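Local coordinates for protein thiosulfate reductase (Thermus thermophilus, PDB 2VPZ) that probably reduces sulfur compounds such as polysulfide or thiosulfate, using a molybdenum-bound pterin guanine dinucleotide cofactor and an iron-sulfur cluster, at residues Ala55-Gly59 and Asn60-Lys64; Arg113-Thr116 and Trp117-Leu121; Ala263-His266 and Val267-Glu271; Leu551-Leu555 and Glu556-Gly560. All blocks are in the same frame, centred on the assembly; numbering follows the deposited sequence.

Interaction 1. Residues Ala55-Gly59 and Asn60-Lys64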
loop_
_atom_site.group_PDB
_atom_site.type_symbol
_atom_site.label_atom_id
_atom_site.label_comp_id
_atom_site.label_asym_id
_atom_site.label_seq_id
_atom_site.Cartn_x
_atom_site.Cartn_y
_atom_site.Cartn_z
ATOM N N ALA A 55 -8.130 -37.281 18.138
ATOM C CA ALA A 55 -7.446 -38.009 17.060
ATOM C C ALA A 55 -8.488 -38.746 16.214
ATOM O O ALA A 55 -9.354 -39.434 16.763
ATOM C CB ALA A 55 -6.408 -39.034 17.617
ATOM N N HIS A 56 -8.397 -38.574 14.899
ATOM C CA HIS A 56 -9.298 -39.186 13.945
ATOM C C HIS A 56 -8.599 -40.366 13.248
ATOM O O HIS A 56 -7.698 -40.163 12.426
ATOM C CB HIS A 56 -9.767 -38.142 12.889
ATOM C CG HIS A 56 -10.395 -36.911 13.444
ATOM N ND1 HIS A 56 -11.594 -36.910 14.087
ATOM C CD2 HIS A 56 -9.977 -35.635 13.453
ATOM C CE1 HIS A 56 -11.899 -35.691 14.477
ATOM N NE2 HIS A 56 -10.926 -34.888 14.100
ATOM N N ALA A 57 -9.005 -41.584 13.597
ATOM C CA ALA A 57 -8.467 -42.778 12.965
ATOM C C ALA A 57 -9.500 -43.449 12.040
ATOM O O ALA A 57 -10.717 -43.271 12.212
ATOM C CB ALA A 57 -7.972 -43.807 14.037
ATOM N N VAL A 58 -8.994 -44.170 11.040
ATOM C CA VAL A 58 -9.766 -44.991 10.076
ATOM C C VAL A 58 -8.985 -46.334 10.127
ATOM O O VAL A 58 -7.925 -46.461 9.521
ATOM C CB VAL A 58 -9.732 -44.420 8.597
ATOM C CG1 VAL A 58 -10.253 -45.501 7.611
ATOM C CG2 VAL A 58 -10.585 -43.134 8.503
ATOM N N GLY A 59 -9.491 -47.327 10.839
ATOM C CA GLY A 59 -8.738 -48.552 10.975
ATOM C C GLY A 59 -7.528 -48.271 11.871
ATOM O O GLY A 59 -7.626 -47.479 12.820
ATOM N N ASN A 60 -6.372 -48.869 11.558
ATOM C CA ASN A 60 -5.135 -48.707 12.336
ATOM C C ASN A 60 -4.282 -47.497 11.975
ATOM O O ASN A 60 -3.055 -47.599 11.925
ATOM C CB ASN A 60 -4.270 -49.979 12.230
ATOM C CG ASN A 60 -4.597 -51.018 13.292
ATOM O OD1 ASN A 60 -4.091 -52.157 13.263
ATOM N ND2 ASN A 60 -5.433 -50.631 14.237
ATOM N N ARG A 61 -4.905 -46.351 11.737
ATOM C CA ARG A 61 -4.120 -45.194 11.347
ATOM C C ARG A 61 -4.775 -43.819 11.588
ATOM O O ARG A 61 -5.887 -43.551 11.122
ATOM C CB ARG A 61 -3.701 -45.336 9.875
ATOM C CG ARG A 61 -3.266 -44.041 9.196
ATOM C CD ARG A 61 -1.769 -43.950 8.877
ATOM N NE ARG A 61 -1.514 -42.842 7.961
ATOM C CZ ARG A 61 -1.077 -42.946 6.708
ATOM N NH1 ARG A 61 -0.820 -44.139 6.190
ATOM N NH2 ARG A 61 -0.930 -41.854 5.961
ATOM N N VAL A 62 -4.063 -42.977 12.331
ATOM C CA VAL A 62 -4.499 -41.628 12.661
ATOM C C VAL A 62 -4.159 -40.655 11.490
ATOM O O VAL A 62 -2.993 -40.300 11.282
ATOM C CB VAL A 62 -3.821 -41.157 14.012
ATOM C CG1 VAL A 62 -4.105 -39.665 14.264
ATOM C CG2 VAL A 62 -4.328 -42.027 15.193
ATOM N N TYR A 63 -5.175 -40.252 10.724
ATOM C CA TYR A 63 -5.021 -39.350 9.575
ATOM C C TYR A 63 -4.993 -37.849 9.889
ATOM O O TYR A 63 -4.352 -37.056 9.174
ATOM C CB TYR A 63 -6.139 -39.602 8.533
ATOM C CG TYR A 63 -5.920 -40.836 7.684
ATOM C CD1 TYR A 63 -6.559 -42.045 7.988
ATOM C CD2 TYR A 63 -5.019 -40.812 6.609
ATOM C CE1 TYR A 63 -6.305 -43.209 7.246
ATOM C CE2 TYR A 63 -4.753 -41.963 5.861
ATOM C CZ TYR A 63 -5.399 -43.165 6.182
ATOM O OH TYR A 63 -5.140 -44.307 5.470
ATOM N N LYS A 64 -5.676 -37.476 10.964
ATOM C CA LYS A 64 -5.826 -36.094 11.393
ATOM C C LYS A 64 -5.984 -35.999 12.908
ATOM O O LYS A 64 -6.518 -36.896 13.575
ATOM C CB LYS A 64 -7.046 -35.464 10.694
ATOM C CG LYS A 64 -7.188 -33.924 10.786
ATOM C CD LYS A 64 -6.072 -33.196 10.020
ATOM C CE LYS A 64 -6.423 -31.741 9.685
ATOM N NZ LYS A 64 -6.260 -30.818 10.847
#
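His56 and Lys64 form an antiparallel hydrogen-bonded pair across the beta hairpin of strands 52-57 and 62-67. His56 N gives a nearly straight bond of 2.8 Å to Lys64 O (168° at the hydrogen). Tyr63 N returns a bond of 3.0 Å to His56 O. Nearer the turn, Val58 N binds Arg61 O at 3.2 Å. Between His56 and Ala57 the pairing slips by one residue, a beta bulge, and Ala57 then faces Val62 as a non-hydrogen-bonded pair. Arg61 O also receives a CA-H...O contact from Ala57 CA at 3.3 Å, so two groups converge on it.

The apolar contacts are few. Val62 spreads its two methyls over two alanines: CG1 lies anti to the backbone N (chi1 172°) and meets Ala55 CB at 4.1 Å, while CG2 meets Ala57 CB at 4.2 Å. Val58 CB packs on the CE1 side of the Tyr63 ring at 3.9 Å. The aliphatic CG of Arg61 lies over one face of that same ring, offset toward its rim.

The hairpin belongs to the Fe4S4 domain, and the Lys64 side chain lies about 11 Å from the cluster. Backbone bonds therefore set the pairing, while the imidazole is held through ND1 by Ser39 OG of the adjacent strand 38-43 and the lysine NZ by Glu66 of its own strand.

Interaction 2. Residues Arg113-Thr116 and Trp117-Leu121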
loop_
_atom_site.group_PDB
_atom_site.type_symbol
_atom_site.label_atom_id
_atom_site.label_comp_id
_atom_site.label_asym_id
_atom_site.label_seq_id
_atom_site.Cartn_x
_atom_site.Cartn_y
_atom_site.Cartn_z
ATOM N N ARG A 113 20.692 -58.700 17.982
ATOM C CA ARG A 113 19.922 -59.878 17.595
ATOM C C ARG A 113 18.530 -59.704 18.232
ATOM O O ARG A 113 18.408 -59.199 19.367
ATOM C CB ARG A 113 20.581 -61.195 18.067
ATOM C CG ARG A 113 20.685 -61.354 19.576
ATOM C CD ARG A 113 21.259 -62.700 20.042
ATOM N NE ARG A 113 20.737 -63.112 21.346
ATOM C CZ ARG A 113 21.070 -62.590 22.525
ATOM N NH1 ARG A 113 21.957 -61.608 22.593
ATOM N NH2 ARG A 113 20.495 -63.025 23.653
ATOM N N VAL A 114 17.489 -60.067 17.494
ATOM C CA VAL A 114 16.107 -59.948 17.949
ATOM C C VAL A 114 15.891 -60.822 19.197
ATOM O O VAL A 114 16.560 -61.849 19.390
ATOM C CB VAL A 114 15.080 -60.310 16.786
ATOM C CG1 VAL A 114 15.163 -61.799 16.418
ATOM C CG2 VAL A 114 13.645 -59.912 17.173
ATOM N N ALA A 115 14.989 -60.384 20.073
ATOM C CA ALA A 115 14.687 -61.075 21.315
ATOM C C ALA A 115 13.217 -60.975 21.620
ATOM O O ALA A 115 12.448 -60.248 20.968
ATOM C CB ALA A 115 15.505 -60.476 22.487
ATOM N N THR A 116 12.845 -61.707 22.650
ATOM C CA THR A 116 11.483 -61.795 23.102
ATOM C C THR A 116 11.282 -60.802 24.281
ATOM O O THR A 116 12.239 -60.466 24.969
ATOM C CB THR A 116 11.222 -63.301 23.515
ATOM O OG1 THR A 116 9.960 -63.728 23.015
ATOM C CG2 THR A 116 11.322 -63.503 25.026
ATOM N N TRP A 117 10.077 -60.274 24.480
ATOM C CA TRP A 117 9.877 -59.373 25.627
ATOM C C TRP A 117 10.289 -60.059 26.936
ATOM O O TRP A 117 10.870 -59.432 27.839
ATOM C CB TRP A 117 8.427 -58.891 25.734
ATOM C CG TRP A 117 8.175 -57.655 24.914
ATOM C CD1 TRP A 117 7.525 -57.577 23.702
ATOM C CD2 TRP A 117 8.625 -56.315 25.209
ATOM N NE1 TRP A 117 7.552 -56.283 23.241
ATOM C CE2 TRP A 117 8.214 -55.489 24.141
ATOM C CE3 TRP A 117 9.336 -55.736 26.277
ATOM C CZ2 TRP A 117 8.496 -54.093 24.102
ATOM C CZ3 TRP A 117 9.623 -54.348 26.251
ATOM C CH2 TRP A 117 9.196 -53.548 25.163
ATOM N N GLU A 118 9.984 -61.347 27.024
ATOM C CA GLU A 118 10.296 -62.187 28.182
ATOM C C GLU A 118 11.813 -62.296 28.382
ATOM O O GLU A 118 12.338 -62.004 29.469
ATOM C CB GLU A 118 9.651 -63.579 28.012
ATOM C CG GLU A 118 8.122 -63.555 27.715
ATOM C CD GLU A 118 7.757 -62.956 26.325
ATOM O OE1 GLU A 118 8.422 -63.307 25.324
ATOM O OE2 GLU A 118 6.784 -62.167 26.252
ATOM N N GLU A 119 12.523 -62.674 27.324
ATOM C CA GLU A 119 13.984 -62.805 27.353
ATOM C C GLU A 119 14.724 -61.477 27.619
ATOM O O GLU A 119 15.694 -61.462 28.391
ATOM C CB GLU A 119 14.515 -63.459 26.066
ATOM C CG GLU A 119 15.822 -62.831 25.559
ATOM C CD GLU A 119 16.986 -63.813 25.387
ATOM O OE1 GLU A 119 18.009 -63.651 26.097
ATOM O OE2 GLU A 119 16.881 -64.736 24.548
ATOM N N ALA A 120 14.291 -60.380 26.995
ATOM C CA ALA A 120 14.926 -59.062 27.193
ATOM C C ALA A 120 14.687 -58.524 28.617
ATOM O O ALA A 120 15.606 -57.978 29.244
ATOM C CB ALA A 120 14.405 -58.021 26.133
ATOM N N LEU A 121 13.470 -58.694 29.132
ATOM C CA LEU A 121 13.138 -58.248 30.482
ATOM C C LEU A 121 13.863 -59.054 31.600
ATOM O O LEU A 121 14.219 -58.485 32.635
ATOM C CB LEU A 121 11.585 -58.225 30.688
ATOM C CG LEU A 121 10.839 -57.023 30.047
ATOM C CD1 LEU A 121 9.314 -57.141 30.265
ATOM C CD2 LEU A 121 11.352 -55.686 30.630
HETATM O O HOH W 1 14.800 -64.146 23.030
#
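Glu119 OE2 receives a 2.6 Å bond from water 1. The same water accepts from Thr116 N at 3.1 Å, and so bridges the carboxylate to the backbone just before helix 117-134. The other oxygen, Glu119 OE1, forms a long salt bridge of 3.5 Å with Arg113 NH2. It sits at the edge of the guanidinium, near its plane. The two side chains cross at about a right angle, and the guanidinium and carboxylate planes are 79° apart, so the groups do not pair flat. The Arg113 chain runs extended from CG to NE, which brings NH2 within salt-bridge range of Glu119.

Thr116 holds the N-cap position, but its hydroxyl does not cap a helix amide. Thr116 OG1 instead donates to Glu118 OE1 at 2.8 Å, a tentative bond because the placing of the threonine side chain is doubtful. Glu118 reaches back through a bend at chi2 (67°). The first turn closes with Ala120 N bonded to Thr116 O at 2.9 Å. Ala115 CB rests on Glu119 CG at 3.9 Å, and Ile100 of the partner strand packs against both residues.

Trp117 points the other way. It packs on Leu480 and Ile521, and its NE1 binds the Asp514 carbonyl. Arg113 of the strand thus meets the helix by charge, and Thr116 meets it through water. Two glutamates near the helix N terminus would probably also interact favourably with the helix dipole.

Interaction 3. Residues Ala263-His266 and Val267-Glu271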
loop_
_atom_site.group_PDB
_atom_site.type_symbol
_atom_site.label_atom_id
_atom_site.label_comp_id
_atom_site.label_asym_id
_atom_site.label_seq_id
_atom_site.Cartn_x
_atom_site.Cartn_y
_atom_site.Cartn_z
ATOM N N ALA A 263 20.166 -1.927 36.660
ATOM C CA ALA A 263 19.978 -0.495 36.348
ATOM C C ALA A 263 18.487 -0.096 36.229
ATOM O O ALA A 263 18.133 1.075 36.379
ATOM C CB ALA A 263 20.760 -0.080 35.055
ATOM N N TRP A 264 17.618 -1.056 35.935
ATOM C CA TRP A 264 16.184 -0.790 35.891
ATOM C C TRP A 264 15.682 -0.817 37.351
ATOM O O TRP A 264 14.809 -0.030 37.731
ATOM C CB TRP A 264 15.414 -1.812 35.040
ATOM C CG TRP A 264 15.426 -1.561 33.539
ATOM C CD1 TRP A 264 15.767 -0.396 32.891
ATOM C CD2 TRP A 264 15.075 -2.496 32.505
ATOM N NE1 TRP A 264 15.653 -0.562 31.529
ATOM C CE2 TRP A 264 15.230 -1.836 31.264
ATOM C CE3 TRP A 264 14.642 -3.831 32.512
ATOM C CZ2 TRP A 264 14.966 -2.472 30.028
ATOM C CZ3 TRP A 264 14.376 -4.472 31.291
ATOM C CH2 TRP A 264 14.542 -3.785 30.064
ATOM N N ILE A 265 16.221 -1.729 38.158
ATOM C CA ILE A 265 15.871 -1.850 39.590
ATOM C C ILE A 265 16.236 -0.479 40.215
ATOM O O ILE A 265 15.446 0.125 40.945
ATOM C CB ILE A 265 16.673 -3.041 40.324
ATOM C CG1 ILE A 265 15.962 -4.396 40.132
ATOM C CG2 ILE A 265 16.839 -2.712 41.823
ATOM C CD1 ILE A 265 16.876 -5.637 40.378
ATOM N N HIS A 266 17.433 0.005 39.897
ATOM C CA HIS A 266 17.903 1.323 40.345
ATOM C C HIS A 266 16.947 2.473 39.923
ATOM O O HIS A 266 16.631 3.338 40.740
ATOM C CB HIS A 266 19.329 1.650 39.800
ATOM C CG HIS A 266 19.833 3.025 40.081
ATOM N ND1 HIS A 266 20.975 3.261 40.804
ATOM C CD2 HIS A 266 19.368 4.223 39.730
ATOM C CE1 HIS A 266 21.186 4.554 40.900
ATOM N NE2 HIS A 266 20.215 5.162 40.250
ATOM N N VAL A 267 16.493 2.509 38.667
ATOM C CA VAL A 267 15.601 3.597 38.236
ATOM C C VAL A 267 14.212 3.599 38.935
ATOM O O VAL A 267 13.705 4.655 39.283
ATOM C CB VAL A 267 15.417 3.679 36.655
ATOM C CG1 VAL A 267 14.426 4.810 36.285
ATOM C CG2 VAL A 267 16.780 3.930 35.971
ATOM N N LEU A 268 13.618 2.429 39.175
ATOM C CA LEU A 268 12.318 2.330 39.868
ATOM C C LEU A 268 12.433 2.647 41.386
ATOM O O LEU A 268 11.478 3.147 42.000
ATOM C CB LEU A 268 11.657 0.943 39.653
ATOM C CG LEU A 268 11.518 0.352 38.233
ATOM C CD1 LEU A 268 11.181 -1.158 38.303
ATOM C CD2 LEU A 268 10.459 1.128 37.425
ATOM N N ILE A 269 13.575 2.342 42.002
ATOM C CA ILE A 269 13.786 2.642 43.419
ATOM C C ILE A 269 14.211 4.126 43.608
ATOM O O ILE A 269 13.564 4.868 44.350
ATOM C CB ILE A 269 14.880 1.662 44.097
ATOM C CG1 ILE A 269 14.284 0.278 44.362
ATOM C CG2 ILE A 269 15.404 2.277 45.420
ATOM C CD1 ILE A 269 15.309 -0.823 44.746
ATOM N N TYR A 270 15.244 4.570 42.893
ATOM C CA TYR A 270 15.762 5.945 42.991
ATOM C C TYR A 270 14.979 7.106 42.360
ATOM O O TYR A 270 15.167 8.260 42.732
ATOM C CB TYR A 270 17.234 6.019 42.560
ATOM C CG TYR A 270 18.199 5.475 43.593
ATOM C CD1 TYR A 270 18.192 4.117 43.927
ATOM C CD2 TYR A 270 19.105 6.314 44.259
ATOM C CE1 TYR A 270 19.056 3.593 44.901
ATOM C CE2 TYR A 270 19.980 5.804 45.239
ATOM C CZ TYR A 270 19.948 4.441 45.555
ATOM O OH TYR A 270 20.788 3.921 46.510
ATOM N N GLU A 271 14.137 6.819 41.371
ATOM C CA GLU A 271 13.337 7.876 40.789
ATOM C C GLU A 271 11.981 7.820 41.461
ATOM O O GLU A 271 11.054 8.565 41.120
ATOM C CB GLU A 271 13.204 7.779 39.279
ATOM C CG GLU A 271 14.321 8.446 38.507
ATOM C CD GLU A 271 14.019 8.523 37.029
ATOM O OE1 GLU A 271 12.830 8.355 36.685
ATOM O OE2 GLU A 271 14.948 8.753 36.227
#
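The last two turns of helix 257-270 carry this contact, and a His266-Tyr270 ring stack spaced i to i+4 is its main feature. The imidazole and phenol rings lie face to face with centroids 4.5 Å apart and planes at 14°. They are offset rather than concentric. Tyr270 CG lies over one face of the imidazole toward its rim, and His266 CE1 lies over one face of the phenol ring, again near the rim. His266 NE2 comes within 3.9 Å of Tyr270 CB. The His266 torsion carries the ring along the helix toward its C-terminal end: CG is anti to the backbone N (chi1 174°).

Both rings are also held by carbonyls of helix 287-292 and the loop just after it. His266 ND1 bonds to the carbonyl of Val293, and Tyr270 OH bonds to the carbonyl of Lys290. These bonds help fix how each ring is turned.

On another side of the helix Ile265 and Ile269 point the same way, side by side. Ile265 CG2 meets Ile269 CD1 at 3.8 Å. Leu289 of helix 287-292 packs on both. From helix 341-354, Val350 packs on Ile265 and Leu353 on Ile269. Trp264 and Val267 pack on helix 309-320.

The backbone makes i to i+4 bonds. Tyr270 N binds His266 O at 2.8 Å, and Leu268 N binds Trp264 O at 3.1 Å. Since ND1 faces a carbonyl oxygen it probably carries a proton; the two carbonyl bonds and the stack together limit how either ring can rotate.

Interaction 4. Residues Leu551-Leu555 and Glu556-Gly560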
loop_
_atom_site.group_PDB
_atom_site.type_symbol
_atom_site.label_atom_id
_atom_site.label_comp_id
_atom_site.label_asym_id
_atom_site.label_seq_id
_atom_site.Cartn_x
_atom_site.Cartn_y
_atom_site.Cartn_z
ATOM N N LEU A 551 -12.797 -38.868 42.577
ATOM C CA LEU A 551 -13.408 -37.614 42.193
ATOM C C LEU A 551 -14.909 -37.619 41.940
ATOM O O LEU A 551 -15.545 -36.569 41.912
ATOM C CB LEU A 551 -12.651 -36.967 41.023
ATOM C CG LEU A 551 -11.259 -36.451 41.448
ATOM C CD1 LEU A 551 -10.506 -35.884 40.227
ATOM C CD2 LEU A 551 -11.401 -35.389 42.567
ATOM N N GLY A 552 -15.490 -38.797 41.777
ATOM C CA GLY A 552 -16.904 -38.847 41.500
ATOM C C GLY A 552 -17.245 -39.317 40.101
ATOM O O GLY A 552 -18.331 -39.031 39.589
ATOM N N LEU A 553 -16.321 -40.015 39.447
ATOM C CA LEU A 553 -16.502 -40.586 38.093
ATOM C C LEU A 553 -15.752 -41.920 37.873
ATOM O O LEU A 553 -15.020 -42.395 38.757
ATOM C CB LEU A 553 -16.093 -39.586 36.979
ATOM C CG LEU A 553 -15.548 -38.204 37.379
ATOM C CD1 LEU A 553 -14.250 -37.904 36.621
ATOM C CD2 LEU A 553 -16.588 -37.092 37.133
ATOM N N ASP A 554 -15.965 -42.507 36.690
ATOM C CA ASP A 554 -15.375 -43.772 36.212
ATOM C C ASP A 554 -14.714 -43.584 34.802
ATOM O O ASP A 554 -14.829 -42.514 34.203
ATOM C CB ASP A 554 -16.445 -44.859 36.145
ATOM C CG ASP A 554 -17.704 -44.412 35.440
ATOM O OD1 ASP A 554 -18.310 -45.220 34.701
ATOM O OD2 ASP A 554 -18.061 -43.234 35.629
ATOM N N LEU A 555 -14.054 -44.626 34.293
ATOM C CA LEU A 555 -13.323 -44.591 33.023
ATOM C C LEU A 555 -14.107 -44.157 31.773
ATOM O O LEU A 555 -13.692 -43.283 31.001
ATOM C CB LEU A 555 -12.585 -45.922 32.736
ATOM C CG LEU A 555 -11.052 -45.805 32.587
ATOM C CD1 LEU A 555 -10.465 -47.024 31.835
ATOM C CD2 LEU A 555 -10.700 -44.495 31.841
ATOM N N GLU A 556 -15.264 -44.763 31.568
ATOM C CA GLU A 556 -16.072 -44.395 30.438
ATOM C C GLU A 556 -16.484 -42.885 30.432
ATOM O O GLU A 556 -16.498 -42.258 29.365
ATOM C CB GLU A 556 -17.285 -45.347 30.341
ATOM C CG GLU A 556 -16.932 -46.820 29.942
ATOM C CD GLU A 556 -16.319 -46.942 28.530
ATOM O OE1 GLU A 556 -16.961 -46.462 27.558
ATOM O OE2 GLU A 556 -15.207 -47.512 28.390
ATOM N N THR A 557 -16.772 -42.273 31.586
ATOM C CA THR A 557 -17.175 -40.845 31.652
ATOM C C THR A 557 -15.970 -39.898 31.455
ATOM O O THR A 557 -16.061 -38.817 30.853
ATOM C CB THR A 557 -17.937 -40.468 33.007
ATOM O OG1 THR A 557 -18.896 -41.480 33.322
ATOM C CG2 THR A 557 -18.668 -39.089 32.866
ATOM N N MET A 558 -14.807 -40.320 31.939
ATOM C CA MET A 558 -13.620 -39.531 31.733
ATOM C C MET A 558 -13.342 -39.461 30.195
ATOM O O MET A 558 -12.963 -38.398 29.685
ATOM C CB MET A 558 -12.415 -40.114 32.471
ATOM C CG MET A 558 -11.497 -39.064 33.138
ATOM S SD MET A 558 -11.565 -37.425 32.361
ATOM C CE MET A 558 -12.897 -36.633 33.307
ATOM N N LYS A 559 -13.536 -40.564 29.460
ATOM C CA LYS A 559 -13.306 -40.620 28.006
ATOM C C LYS A 559 -14.274 -39.673 27.277
ATOM O O LYS A 559 -13.951 -39.092 26.222
ATOM C CB LYS A 559 -13.445 -42.060 27.457
ATOM C CG LYS A 559 -12.621 -43.107 28.210
ATOM C CD LYS A 559 -12.044 -44.212 27.316
ATOM C CE LYS A 559 -12.847 -45.510 27.380
ATOM N NZ LYS A 559 -12.009 -46.754 27.214
ATOM N N GLY A 560 -15.449 -39.500 27.875
ATOM C CA GLY A 560 -16.467 -38.590 27.382
ATOM C C GLY A 560 -16.105 -37.096 27.339
ATOM O O GLY A 560 -16.375 -36.452 26.323
#
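Asp554 and Thr557 meet obliquely at the start of helix 555-560. Thr557 OG1 donates to Asp554 OD2 at 3.0 Å, and the hydroxyl comes in from above the carboxylate plane, 38° out of it. With chi1 at 49°, the Asp554 carboxylate is tucked in between the two backbone arms of its own residue, and from there OD2 reaches the threonine.

Leu553 and Met558 also lie aslant of each other, on a more buried side. Leu553 CD1 touches Met558 CE at 3.8 Å. The methionine chain is bent at chi2 and chi3, which turns its methyl back toward the leucine. Leu548 of helix 540-551 and Leu564 of strand 563-565 pack on both side chains.

The residues between the two helices form a tight helix-to-helix link. Helix 540-551 ends in a Schellman motif, in which Gly552 takes a positive phi. Asp554 then stands at the N-cap of the next helix, though its carboxylate meets the threonine hydroxyl and makes no capping bond to a backbone amide. The first turn is closed by a bond from Met558 N to Asp554 O at 3.2 Å, with a weak second bond from Thr557 N to the same oxygen. Lys559 N follows with a bond of 3.1 Å to Leu555 O.

The Lys559 chain is bent, and its NZ makes a long salt bridge of 3.5 Å to Glu556 OE2 and is hydrogen-bonded to Tyr489 OH. At the helix start, Leu555 N bonds to Glu545 OE1, a side chain of the preceding helix.

All four contacts are local, and they follow in series without nesting or crossing. Interaction 1 closes the turn between strands 52-57 and 62-67 in the Fe4S4 domain. Interaction 2 comes next and joins strand 112-114 to helix 117-134; its nearest atoms are about 16 Å from interaction 1. Interaction 3 lies within the end of helix 257-270, on the opposite side of the chain's centre from both, its centre about 57 Å from that of interaction 1 and about 65 Å from that of interaction 2. Interaction 4 closes the link between helices 540-551 and 555-560. Though far along the chain, it returns to within about 10 Å of interaction 1, measured between nearest atoms.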